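Local coordinates for ankyrin repeat domain protein (Legionella pneumophila subsp. pneumophila, PDB 6MCA) that is a bacterial effector with ankyrin repeats and a cysteine protease-like domain that interacts with the host LARP7 component of the 7SK snRNP complex, at residues V126-L130 with E189-V194; L151-N155 with E394-R398; A335-I339 with F371-L377; L414-L418 with I436-L440. All coordinates share one frame; numbering follows the deposited sequence.

Contact 1. Residues V126-L130 with E189-V194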
loop_
_atom_site.group_PDB
_atom_site.type_symbol
_atom_site.label_atom_id
_atom_site.label_comp_id
_atom_site.label_asym_id
_atom_site.label_seq_id
_atom_site.Cartn_x
_atom_site.Cartn_y
_atom_site.Cartn_z
ATOM N N VAL A 126 3.626 10.773 -1.896
ATOM C CA VAL A 126 3.490 9.356 -2.236
ATOM C C VAL A 126 2.138 9.075 -2.885
ATOM O O VAL A 126 2.059 8.474 -3.964
ATOM C CB VAL A 126 3.706 8.484 -0.987
ATOM C CG1 VAL A 126 3.217 7.064 -1.238
ATOM C CG2 VAL A 126 5.173 8.486 -0.589
ATOM N N TYR A 127 1.056 9.500 -2.239
ATOM C CA TYR A 127 -0.276 9.174 -2.735
ATOM C C TYR A 127 -0.614 9.925 -4.022
ATOM O O TYR A 127 -1.184 9.319 -4.938
ATOM C CB TYR A 127 -1.330 9.436 -1.654
ATOM C CG TYR A 127 -1.408 8.326 -0.633
ATOM C CD1 TYR A 127 -1.813 7.049 -0.998
ATOM C CD2 TYR A 127 -1.062 8.549 0.694
ATOM C CE1 TYR A 127 -1.879 6.027 -0.072
ATOM C CE2 TYR A 127 -1.126 7.532 1.629
ATOM C CZ TYR A 127 -1.535 6.273 1.240
ATOM O OH TYR A 127 -1.599 5.258 2.167
ATOM N N PRO A 128 -0.306 11.223 -4.151
ATOM C CA PRO A 128 -0.509 11.868 -5.459
ATOM C C PRO A 128 0.320 11.248 -6.570
ATOM O O PRO A 128 -0.137 11.205 -7.719
ATOM C CB PRO A 128 -0.115 13.331 -5.204
ATOM C CG PRO A 128 0.605 13.336 -3.905
ATOM C CD PRO A 128 0.027 12.216 -3.115
ATOM N N VAL A 129 1.527 10.766 -6.267
ATOM C CA VAL A 129 2.321 10.069 -7.275
ATOM C C VAL A 129 1.633 8.774 -7.687
ATOM O O VAL A 129 1.526 8.458 -8.878
ATOM C CB VAL A 129 3.745 9.809 -6.751
ATOM C CG1 VAL A 129 4.446 8.763 -7.605
ATOM C CG2 VAL A 129 4.545 11.092 -6.736
ATOM N N LEU A 130 1.145 8.011 -6.707
ATOM C CA LEU A 130 0.506 6.734 -7.012
ATOM C C LEU A 130 -0.821 6.917 -7.738
ATOM O O LEU A 130 -1.233 6.037 -8.503
ATOM C CB LEU A 130 0.297 5.934 -5.728
ATOM C CG LEU A 130 1.571 5.374 -5.099
ATOM C CD1 LEU A 130 1.295 4.878 -3.689
ATOM C CD2 LEU A 130 2.149 4.269 -5.970
ATOM N N GLU A 189 -4.251 1.347 2.422
ATOM C CA GLU A 189 -4.516 2.324 1.368
ATOM C C GLU A 189 -3.351 2.406 0.390
ATOM O O GLU A 189 -3.552 2.476 -0.833
ATOM C CB GLU A 189 -4.799 3.693 1.987
ATOM C CG GLU A 189 -5.847 3.665 3.091
ATOM C CD GLU A 189 -6.308 5.053 3.496
ATOM O OE1 GLU A 189 -6.942 5.737 2.666
ATOM O OE2 GLU A 189 -6.038 5.456 4.647
ATOM N N PHE A 190 -2.123 2.399 0.916
ATOM C CA PHE A 190 -0.946 2.336 0.061
ATOM C C PHE A 190 -0.985 1.106 -0.833
ATOM O O PHE A 190 -0.667 1.187 -2.024
ATOM C CB PHE A 190 0.322 2.338 0.919
ATOM C CG PHE A 190 1.582 2.057 0.148
ATOM C CD1 PHE A 190 2.235 3.073 -0.530
ATOM C CD2 PHE A 190 2.117 0.779 0.107
ATOM C CE1 PHE A 190 3.396 2.822 -1.237
ATOM C CE2 PHE A 190 3.275 0.520 -0.601
ATOM C CZ PHE A 190 3.916 1.544 -1.273
ATOM N N THR A 191 -1.373 -0.044 -0.272
ATOM C CA THR A 191 -1.411 -1.274 -1.056
ATOM C C THR A 191 -2.440 -1.184 -2.177
ATOM O O THR A 191 -2.164 -1.586 -3.312
ATOM C CB THR A 191 -1.706 -2.470 -0.149
ATOM O OG1 THR A 191 -0.591 -2.694 0.724
ATOM C CG2 THR A 191 -1.946 -3.723 -0.972
ATOM N N VAL A 192 -3.628 -0.654 -1.882
ATOM C CA VAL A 192 -4.655 -0.511 -2.911
ATOM C C VAL A 192 -4.158 0.391 -4.035
ATOM O O VAL A 192 -4.279 0.064 -5.227
ATOM C CB VAL A 192 -5.961 0.023 -2.294
ATOM C CG1 VAL A 192 -7.005 0.255 -3.373
ATOM C CG2 VAL A 192 -6.483 -0.941 -1.240
ATOM N N ALA A 193 -3.575 1.536 -3.668
ATOM C CA ALA A 193 -3.082 2.470 -4.676
ATOM C C ALA A 193 -1.985 1.840 -5.531
ATOM O O ALA A 193 -2.003 1.958 -6.766
ATOM C CB ALA A 193 -2.579 3.747 -4.004
ATOM N N VAL A 194 -1.034 1.156 -4.893
ATOM C CA VAL A 194 0.087 0.595 -5.637
ATOM C C VAL A 194 -0.366 -0.574 -6.503
ATOM O O VAL A 194 0.180 -0.789 -7.590
ATOM C CB VAL A 194 1.227 0.206 -4.673
ATOM C CG1 VAL A 194 1.043 -1.205 -4.128
ATOM C CG2 VAL A 194 2.576 0.348 -5.361
HETATM O O HOH W 1 -3.266 4.069 -7.831
#
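Tyr127 has its CG anti to its own carbonyl carbon (chi1 -80°), which sends the ring across to the backbone of Glu189 and Phe190. Phe190 has its CG anti to the backbone N (chi1 171°), which sets its ring beside Val126 and Leu130. The contact joins helix 126-131, in the ankyrin repeat region, side by side to helix 188-202 near the middle of the chain. The two segments run nearly parallel, 24° apart.

The Tyr127 ring reaches the opposite helix with its hydroxyl end. Glu189 C and Phe190 N lie at the edge of this ring, near its plane. Tyr127 OH is 3.2 Å from Phe190 N, but the angle is too poor for a hydrogen bond. The hydroxyl bonds instead to a tartaric acid molecule, probably from the crystallisation liquor.

Leu130 is the apolar centre. Leu130 CD1 approaches Phe190 CD1 at 3.8 Å, and Leu130 CB packs on Ala193 CB at 4.0 Å. Val126 CG1 comes to the edge of the Phe190 ring, the two side chains crossing at about a right angle. Helix 147-162 packs on both Leu130 and Phe190, and its Phe153 meets the Phe190 ring edge-to-face.

The polar end of Glu189 is turned to another partner, as its OE2 is hydrogen-bonded to His236. A water joins the backbones. It donates to Leu130 O at 2.9 Å and to Ala193 O at 2.7 Å.

Contact 2. Residues L151-N155 with E394-R398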
loop_
_atom_site.group_PDB
_atom_site.type_symbol
_atom_site.label_atom_id
_atom_site.label_comp_id
_atom_site.label_asym_id
_atom_site.label_seq_id
_atom_site.Cartn_x
_atom_site.Cartn_y
_atom_site.Cartn_z
ATOM N N LEU A 151 9.376 8.344 -4.738
ATOM C CA LEU A 151 9.669 7.241 -5.651
ATOM C C LEU A 151 10.424 6.122 -4.944
ATOM O O LEU A 151 10.109 4.939 -5.125
ATOM C CB LEU A 151 10.460 7.746 -6.856
ATOM C CG LEU A 151 9.733 8.696 -7.808
ATOM C CD1 LEU A 151 10.584 8.973 -9.038
ATOM C CD2 LEU A 151 8.376 8.134 -8.203
ATOM N N ASP A 152 11.417 6.476 -4.123
ATOM C CA ASP A 152 12.205 5.466 -3.428
ATOM C C ASP A 152 11.370 4.730 -2.391
ATOM O O ASP A 152 11.502 3.510 -2.242
ATOM C CB ASP A 152 13.428 6.107 -2.775
ATOM C CG ASP A 152 14.404 6.667 -3.791
ATOM O OD1 ASP A 152 14.385 6.207 -4.953
ATOM O OD2 ASP A 152 15.190 7.569 -3.429
ATOM N N PHE A 153 10.506 5.446 -1.664
ATOM C CA PHE A 153 9.623 4.775 -0.714
ATOM C C PHE A 153 8.723 3.773 -1.427
ATOM O O PHE A 153 8.600 2.615 -1.002
ATOM C CB PHE A 153 8.784 5.801 0.051
ATOM C CG PHE A 153 7.776 5.184 0.985
ATOM C CD1 PHE A 153 8.125 4.860 2.285
ATOM C CD2 PHE A 153 6.480 4.929 0.562
ATOM C CE1 PHE A 153 7.204 4.290 3.145
ATOM C CE2 PHE A 153 5.556 4.357 1.417
ATOM C CZ PHE A 153 5.917 4.040 2.711
ATOM N N ILE A 154 8.080 4.206 -2.516
ATOM C CA ILE A 154 7.173 3.326 -3.249
ATOM C C ILE A 154 7.918 2.099 -3.756
ATOM O O ILE A 154 7.454 0.962 -3.606
ATOM C CB ILE A 154 6.501 4.091 -4.404
ATOM C CG1 ILE A 154 5.599 5.199 -3.858
ATOM C CG2 ILE A 154 5.713 3.134 -5.291
ATOM C CD1 ILE A 154 5.151 6.193 -4.910
ATOM N N ASN A 155 9.096 2.310 -4.353
ATOM C CA ASN A 155 9.845 1.196 -4.923
ATOM C C ASN A 155 10.323 0.232 -3.845
ATOM O O ASN A 155 10.250 -0.989 -4.024
ATOM C CB ASN A 155 11.026 1.725 -5.737
ATOM C CG ASN A 155 11.962 0.623 -6.191
ATOM O OD1 ASN A 155 11.712 -0.047 -7.194
ATOM N ND2 ASN A 155 13.050 0.431 -5.455
ATOM N N GLU A 394 13.500 -0.891 -12.252
ATOM C CA GLU A 394 13.451 0.476 -11.741
ATOM C C GLU A 394 14.638 0.756 -10.831
ATOM O O GLU A 394 15.299 1.796 -10.949
ATOM C CB GLU A 394 12.139 0.714 -10.992
ATOM C CG GLU A 394 10.986 1.173 -11.862
ATOM C CD GLU A 394 9.722 1.425 -11.062
ATOM O OE1 GLU A 394 9.687 1.055 -9.869
ATOM O OE2 GLU A 394 8.764 1.994 -11.626
ATOM N N CYS A 395 14.921 -0.168 -9.908
ATOM C CA CYS A 395 16.065 0.010 -9.015
ATOM C C CYS A 395 17.371 0.098 -9.798
ATOM O O CYS A 395 18.203 0.984 -9.552
ATOM C CB CYS A 395 16.124 -1.131 -8.002
ATOM S SG CYS A 395 15.427 -0.720 -6.396
ATOM N N ILE A 396 17.566 -0.820 -10.749
ATOM C CA ILE A 396 18.813 -0.849 -11.510
ATOM C C ILE A 396 18.987 0.438 -12.308
ATOM O O ILE A 396 20.087 1.001 -12.375
ATOM C CB ILE A 396 18.855 -2.091 -12.418
ATOM C CG1 ILE A 396 19.001 -3.355 -11.571
ATOM C CG2 ILE A 396 19.993 -1.989 -13.424
ATOM C CD1 ILE A 396 18.855 -4.626 -12.362
ATOM N N GLN A 397 17.905 0.933 -12.911
ATOM C CA GLN A 397 17.993 2.161 -13.695
ATOM C C GLN A 397 18.270 3.366 -12.806
ATOM O O GLN A 397 19.076 4.233 -13.163
ATOM C CB GLN A 397 16.706 2.369 -14.493
ATOM C CG GLN A 397 16.619 3.717 -15.189
ATOM C CD GLN A 397 15.362 3.859 -16.026
ATOM O OE1 GLN A 397 15.178 3.150 -17.016
ATOM N NE2 GLN A 397 14.489 4.779 -15.631
ATOM N N ARG A 398 17.617 3.439 -11.644
ATOM C CA ARG A 398 17.823 4.580 -10.762
ATOM C C ARG A 398 19.196 4.571 -10.107
ATOM O O ARG A 398 19.662 5.631 -9.676
ATOM C CB ARG A 398 16.737 4.620 -9.685
ATOM C CG ARG A 398 15.362 4.974 -10.215
ATOM C CD ARG A 398 14.298 4.800 -9.150
ATOM N NE ARG A 398 12.957 4.981 -9.698
ATOM C CZ ARG A 398 11.837 4.695 -9.043
ATOM N NH1 ARG A 398 11.896 4.215 -7.808
ATOM N NH2 ARG A 398 10.660 4.889 -9.622
HETATM O O HOH W 2 8.743 4.077 -7.575
HETATM O O HOH W 3 14.348 3.633 -5.940
#
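Arg398 reaches across to Leu151, Asp152 and Asn155, and takes part in most of the contacts here. Helix 147-162 packs against the C-terminal end of the long helix 373-399, and helix 404-421 touches Cys395 and Arg398. The segments run roughly antiparallel, at 147°, with their axes 11.6 Å apart. Arg398 is extended from CG to NE, which takes its guanidinium over to helix 147-162.

The direct polar contact is slight. Arg398 NH1 gives one weak hydrogen bond to Leu151 O, 3.3 Å long and bent to 131° at the hydrogen. The same carbonyl oxygen also accepts the helical bond from Asn155 N.

Waters strengthen the link. Both lie at the guanidinium edge, in its plane. One donates to Leu151 O and accepts from Arg398 NH2, at 2.9 Å in each case. The other donates to Asp152 OD1 and accepts from Arg398 NH1 at 3.1 Å.

Charge acts at longer range. Asp152 OD1 is 4.3 Å from Arg398 NH1, while Asp152 OD2 makes a salt bridge with Arg406. Glu394 OE1 and Arg398 NH2 form a long ion pair. Both oxygens lie well out of the guanidinium plane, and no N-H points at them.

Apolar atoms complete the packing. Leu151 CB lies over one guanidinium face and Glu394 CG over the opposite one. Asn155 CB touches Arg398 NH1 at 3.4 Å.

The polar link is largely carried by water, while the carbon atoms pack directly. The nearby carboxylates probably balance the arginine's charge, and the flanking carbons restrict how its flat group can turn.

Contact 3. Residues A335-I339 with F371-L377; sequences AQMPI and FKPDVAL
Phe371 presents one ring face to Ala335 and its edge to the next two residues of the strand. Ala335 CB stands over that face in a CH-pi contact, 4.0 Å from the ring centroid and 19° off the normal. Gln336 O and Met337 CG approach at the edge instead, both near Phe371 CZ. The CG of Phe371 is anti to its backbone N (chi1 178°), which directs the ring back at the strand.

Met337 and Leu377 slide past each other in opposite directions. The methionine chain bends at its last torsion (chi3 59°), bringing Met337 CE within 3.8 Å of Leu377 CD2. Met337 CG meanwhile touches Pro373 CB at 4.3 Å, so one side chain spans the start of the helix.

The two branches of Leu377 divide the loop between them. Leu377 CD1 meets Pro338 CG at 3.9 Å. Leu377 CD2 meets Ile339 CD1 at 3.6 Å. Pro338 is the centre of an inverse gamma turn, closed by Ile339 N bonding to Met337 O at 2.8 Å. With this turn, Pro338 and Ile339 both lie against Leu377.

The contact joins an outermost strand of the five-stranded antiparallel sheet, 331-337, to the start of helix 373-399. Strand 292-297 pairs with 331-337, and its Ile294 touches Phe371. Helix 355-364 packs against Met337, Phe371 and Ala376, with Ser361 touching all three.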
loop_
_atom_site.group_PDB
_atom_site.type_symbol
_atom_site.label_atom_id
_atom_site.label_comp_id
_atom_site.label_asym_id
_atom_site.label_seq_id
_atom_site.Cartn_x
_atom_site.Cartn_y
_atom_site.Cartn_z
ATOM N N ALA A 335 -18.377 -21.992 -5.711
ATOM C CA ALA A 335 -17.103 -22.369 -6.305
ATOM C C ALA A 335 -15.966 -22.032 -5.352
ATOM O O ALA A 335 -16.155 -21.387 -4.320
ATOM C CB ALA A 335 -16.893 -21.680 -7.658
ATOM N N GLN A 336 -14.768 -22.477 -5.719
ATOM C CA GLN A 336 -13.567 -22.172 -4.957
ATOM C C GLN A 336 -12.411 -22.015 -5.930
ATOM O O GLN A 336 -12.474 -22.469 -7.074
ATOM C CB GLN A 336 -13.261 -23.259 -3.920
ATOM C CG GLN A 336 -13.075 -24.645 -4.514
ATOM C CD GLN A 336 -13.095 -25.743 -3.465
ATOM O OE1 GLN A 336 -14.161 -26.194 -3.042
ATOM N NE2 GLN A 336 -11.915 -26.182 -3.045
ATOM N N MET A 337 -11.349 -21.361 -5.465
ATOM C CA MET A 337 -10.182 -21.164 -6.314
ATOM C C MET A 337 -8.927 -21.653 -5.597
ATOM O O MET A 337 -8.710 -21.308 -4.423
ATOM C CB MET A 337 -10.029 -19.694 -6.726
ATOM C CG MET A 337 -10.911 -19.304 -7.905
ATOM S SD MET A 337 -10.625 -17.632 -8.517
ATOM C CE MET A 337 -8.892 -17.722 -8.964
ATOM N N PRO A 338 -8.086 -22.452 -6.260
ATOM C CA PRO A 338 -6.860 -22.993 -5.634
ATOM C C PRO A 338 -5.737 -21.966 -5.561
ATOM O O PRO A 338 -4.701 -22.058 -6.227
ATOM C CB PRO A 338 -6.522 -24.174 -6.550
ATOM C CG PRO A 338 -7.019 -23.748 -7.888
ATOM C CD PRO A 338 -8.273 -22.950 -7.634
ATOM N N ILE A 339 -5.940 -20.952 -4.728
ATOM C CA ILE A 339 -4.927 -19.936 -4.472
ATOM C C ILE A 339 -4.041 -20.421 -3.332
ATOM O O ILE A 339 -4.541 -20.906 -2.310
ATOM C CB ILE A 339 -5.579 -18.584 -4.138
ATOM C CG1 ILE A 339 -6.267 -18.000 -5.377
ATOM C CG2 ILE A 339 -4.553 -17.614 -3.584
ATOM C CD1 ILE A 339 -5.388 -17.074 -6.195
ATOM N N PHE A 371 -17.008 -21.263 -15.625
ATOM C CA PHE A 371 -16.055 -20.935 -14.572
ATOM C C PHE A 371 -14.712 -21.610 -14.835
ATOM O O PHE A 371 -14.617 -22.836 -14.862
ATOM C CB PHE A 371 -16.603 -21.348 -13.205
ATOM C CG PHE A 371 -15.661 -21.080 -12.068
ATOM C CD1 PHE A 371 -15.448 -19.786 -11.621
ATOM C CD2 PHE A 371 -15.001 -22.120 -11.436
ATOM C CE1 PHE A 371 -14.585 -19.535 -10.573
ATOM C CE2 PHE A 371 -14.138 -21.875 -10.385
ATOM C CZ PHE A 371 -13.928 -20.580 -9.955
ATOM N N LYS A 372 -13.672 -20.797 -15.024
ATOM C CA LYS A 372 -12.345 -21.288 -15.387
ATOM C C LYS A 372 -11.286 -20.532 -14.597
ATOM O O LYS A 372 -10.914 -19.405 -14.966
ATOM C CB LYS A 372 -12.102 -21.143 -16.886
ATOM C CG LYS A 372 -10.780 -21.723 -17.367
ATOM C CD LYS A 372 -10.689 -21.677 -18.884
ATOM C CE LYS A 372 -10.787 -23.066 -19.489
ATOM N NZ LYS A 372 -9.454 -23.726 -19.576
ATOM N N PRO A 373 -10.776 -21.115 -13.506
ATOM C CA PRO A 373 -9.666 -20.478 -12.778
ATOM C C PRO A 373 -8.338 -20.539 -13.515
ATOM O O PRO A 373 -7.379 -19.896 -13.070
ATOM C CB PRO A 373 -9.600 -21.269 -11.462
ATOM C CG PRO A 373 -10.855 -22.092 -11.409
ATOM C CD PRO A 373 -11.265 -22.327 -12.829
ATOM N N ASP A 374 -8.256 -21.284 -14.620
ATOM C CA ASP A 374 -6.985 -21.479 -15.314
ATOM C C ASP A 374 -6.415 -20.157 -15.813
ATOM O O ASP A 374 -5.285 -19.779 -15.472
ATOM C CB ASP A 374 -7.180 -22.452 -16.479
ATOM C CG ASP A 374 -6.885 -23.887 -16.097
ATOM O OD1 ASP A 374 -6.290 -24.109 -15.021
ATOM O OD2 ASP A 374 -7.250 -24.795 -16.875
ATOM N N VAL A 375 -7.187 -19.448 -16.641
ATOM C CA VAL A 375 -6.716 -18.195 -17.221
ATOM C C VAL A 375 -6.455 -17.167 -16.129
ATOM O O VAL A 375 -5.477 -16.414 -16.186
ATOM C CB VAL A 375 -7.725 -17.677 -18.264
ATOM C CG1 VAL A 375 -7.331 -16.292 -18.755
ATOM C CG2 VAL A 375 -7.826 -18.647 -19.428
ATOM N N ALA A 376 -7.316 -17.130 -15.110
ATOM C CA ALA A 376 -7.149 -16.161 -14.030
ATOM C C ALA A 376 -5.842 -16.390 -13.282
ATOM O O ALA A 376 -5.090 -15.444 -13.019
ATOM C CB ALA A 376 -8.339 -16.233 -13.074
ATOM N N LEU A 377 -5.545 -17.646 -12.940
ATOM C CA LEU A 377 -4.320 -17.934 -12.202
ATOM C C LEU A 377 -3.083 -17.706 -13.064
ATOM O O LEU A 377 -2.062 -17.202 -12.575
ATOM C CB LEU A 377 -4.355 -19.366 -11.668
ATOM C CG LEU A 377 -5.395 -19.614 -10.573
ATOM C CD1 LEU A 377 -5.315 -21.040 -10.051
ATOM C CD2 LEU A 377 -5.227 -18.613 -9.444
#

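Contact 4. Residues L414-L418 with I436-L440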
loop_
_atom_site.group_PDB
_atom_site.type_symbol
_atom_site.label_atom_id
_atom_site.label_comp_id
_atom_site.label_asym_id
_atom_site.label_seq_id
_atom_site.Cartn_x
_atom_site.Cartn_y
_atom_site.Cartn_z
ATOM N N LEU A 414 19.091 -4.096 -3.391
ATOM C CA LEU A 414 19.454 -5.135 -4.351
ATOM C C LEU A 414 20.123 -6.315 -3.657
ATOM O O LEU A 414 19.869 -7.475 -4.005
ATOM C CB LEU A 414 20.369 -4.561 -5.432
ATOM C CG LEU A 414 19.792 -3.458 -6.324
ATOM C CD1 LEU A 414 20.847 -2.942 -7.293
ATOM C CD2 LEU A 414 18.564 -3.947 -7.071
ATOM N N GLY A 415 20.982 -6.039 -2.674
ATOM C CA GLY A 415 21.596 -7.119 -1.919
ATOM C C GLY A 415 20.581 -7.917 -1.125
ATOM O O GLY A 415 20.689 -9.142 -1.017
ATOM N N GLY A 416 19.584 -7.234 -0.557
ATOM C CA GLY A 416 18.507 -7.946 0.110
ATOM C C GLY A 416 17.764 -8.871 -0.833
ATOM O O GLY A 416 17.506 -10.035 -0.510
ATOM N N ILE A 417 17.412 -8.361 -2.017
ATOM C CA ILE A 417 16.775 -9.198 -3.037
ATOM C C ILE A 417 17.632 -10.426 -3.319
ATOM O O ILE A 417 17.161 -11.568 -3.252
ATOM C CB ILE A 417 16.525 -8.393 -4.324
ATOM C CG1 ILE A 417 15.573 -7.225 -4.067
ATOM C CG2 ILE A 417 15.980 -9.302 -5.420
ATOM C CD1 ILE A 417 15.261 -6.422 -5.313
ATOM N N LEU A 418 18.912 -10.198 -3.621
ATOM C CA LEU A 418 19.806 -11.285 -4.013
ATOM C C LEU A 418 19.918 -12.339 -2.919
ATOM O O LEU A 418 19.835 -13.543 -3.190
ATOM C CB LEU A 418 21.185 -10.719 -4.358
ATOM C CG LEU A 418 22.323 -11.718 -4.577
ATOM C CD1 LEU A 418 22.030 -12.627 -5.760
ATOM C CD2 LEU A 418 23.644 -10.987 -4.766
ATOM N N ILE A 436 21.682 -8.044 -10.727
ATOM C CA ILE A 436 22.066 -7.404 -9.471
ATOM C C ILE A 436 23.584 -7.384 -9.312
ATOM O O ILE A 436 24.166 -6.375 -8.892
ATOM C CB ILE A 436 21.379 -8.113 -8.289
ATOM C CG1 ILE A 436 19.865 -7.904 -8.353
ATOM C CG2 ILE A 436 21.934 -7.614 -6.966
ATOM C CD1 ILE A 436 19.074 -8.934 -7.578
ATOM N N LEU A 437 24.248 -8.495 -9.638
ATOM C CA LEU A 437 25.695 -8.583 -9.508
ATOM C C LEU A 437 26.413 -7.648 -10.465
ATOM O O LEU A 437 27.571 -7.300 -10.213
ATOM C CB LEU A 437 26.159 -10.021 -9.740
ATOM C CG LEU A 437 25.821 -11.018 -8.629
ATOM C CD1 LEU A 437 26.195 -12.434 -9.044
ATOM C CD2 LEU A 437 26.506 -10.630 -7.330
ATOM N N ASN A 438 25.761 -7.242 -11.560
ATOM C CA ASN A 438 26.332 -6.183 -12.387
ATOM C C ASN A 438 26.642 -4.934 -11.568
ATOM O O ASN A 438 27.600 -4.214 -11.871
ATOM C CB ASN A 438 25.382 -5.836 -13.533
ATOM C CG ASN A 438 25.816 -6.440 -14.851
ATOM O OD1 ASN A 438 26.726 -7.267 -14.900
ATOM N ND2 ASN A 438 25.166 -6.026 -15.932
ATOM N N ILE A 439 25.855 -4.671 -10.529
ATOM C CA ILE A 439 26.044 -3.504 -9.679
ATOM C C ILE A 439 26.810 -3.850 -8.407
ATOM O O ILE A 439 27.696 -3.101 -7.993
ATOM C CB ILE A 439 24.677 -2.867 -9.348
ATOM C CG1 ILE A 439 24.053 -2.257 -10.605
ATOM C CG2 ILE A 439 24.817 -1.821 -8.251
ATOM C CD1 ILE A 439 22.688 -1.648 -10.374
ATOM N N LEU A 440 26.491 -4.984 -7.780
ATOM C CA LEU A 440 27.104 -5.321 -6.500
ATOM C C LEU A 440 28.558 -5.763 -6.620
ATOM O O LEU A 440 29.204 -5.977 -5.589
ATOM C CB LEU A 440 26.294 -6.409 -5.796
ATOM C CG LEU A 440 24.966 -5.943 -5.204
ATOM C CD1 LEU A 440 24.369 -7.021 -4.315
ATOM C CD2 LEU A 440 25.158 -4.648 -4.430
#
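Ile436 CG2 sits close to Leu414, the first residue of the facing segment, 3.6 Å from Leu414 O and 3.8 Å from Leu414 CB. Ile436 divides its branches between several partners. CG2 is anti to the backbone N and also packs on Leu418 CB. CG1 is anti to the carbonyl carbon (chi1 -66°) and carries Ile436 CD1 to Ile417 CG2 at 3.8 Å.

Leu437 reaches the contact with its CD2, and Leu437 CD2 meets Leu418 CD2 at 3.9 Å. These two side chains cross at about a right angle. Leu449 of helix 447-458 packs against both.

Ile439 approaches the other end of the segment. Ile439 CD1 touches Leu414 CD1 at 3.8 Å, again with side chains nearly perpendicular. Phe399 of helix 373-399 adjoins this isoleucine.

Leu440 turns to the backbone of helix 404-421, with Leu440 CD1 3.7 Å from Gly415 CA. Gly415 has no side chain, so the methyl comes directly onto the main chain. Leu440 CD1 also lies 4.1 Å from Leu418 CD2, where the two leucines slide past each other in opposite directions.

All the touching residues are buried, and the side chains that meet are all apolar. The segments run at 133°, their axes 10.2 Å apart. Helices 404-421 and 427-440 follow one another in the chain, consistent with a splayed helical hairpin, with helices 373-399, 447-458 and 463-474 packing around it.

Contacts 1 and 4 are buried, while contacts 2 and 3 are only partly so. Contact 1 lies nearest the middle of the chain. The centres of contacts 3 and 4 lie about 25 and 24 Å from the centre of the chain, and contact 3 has exposed residues. Contacts 1 and 2 touch through helix 147-162, where Ile154 CD1 meets Leu130 CG at 3.7 Å. Contacts 2 and 4 also touch, as Cys395 CB meets Leu414 CD2 at 3.8 Å. Helix 373-399 serves both contact 2 and contact 3, whose centres are about 33 Å apart. It thus ties the five-stranded sheet to the helical part. The chemistry varies: contacts 3 and 4 are apolar, contact 1 adds a water bridge, and contact 2 is mainly polar.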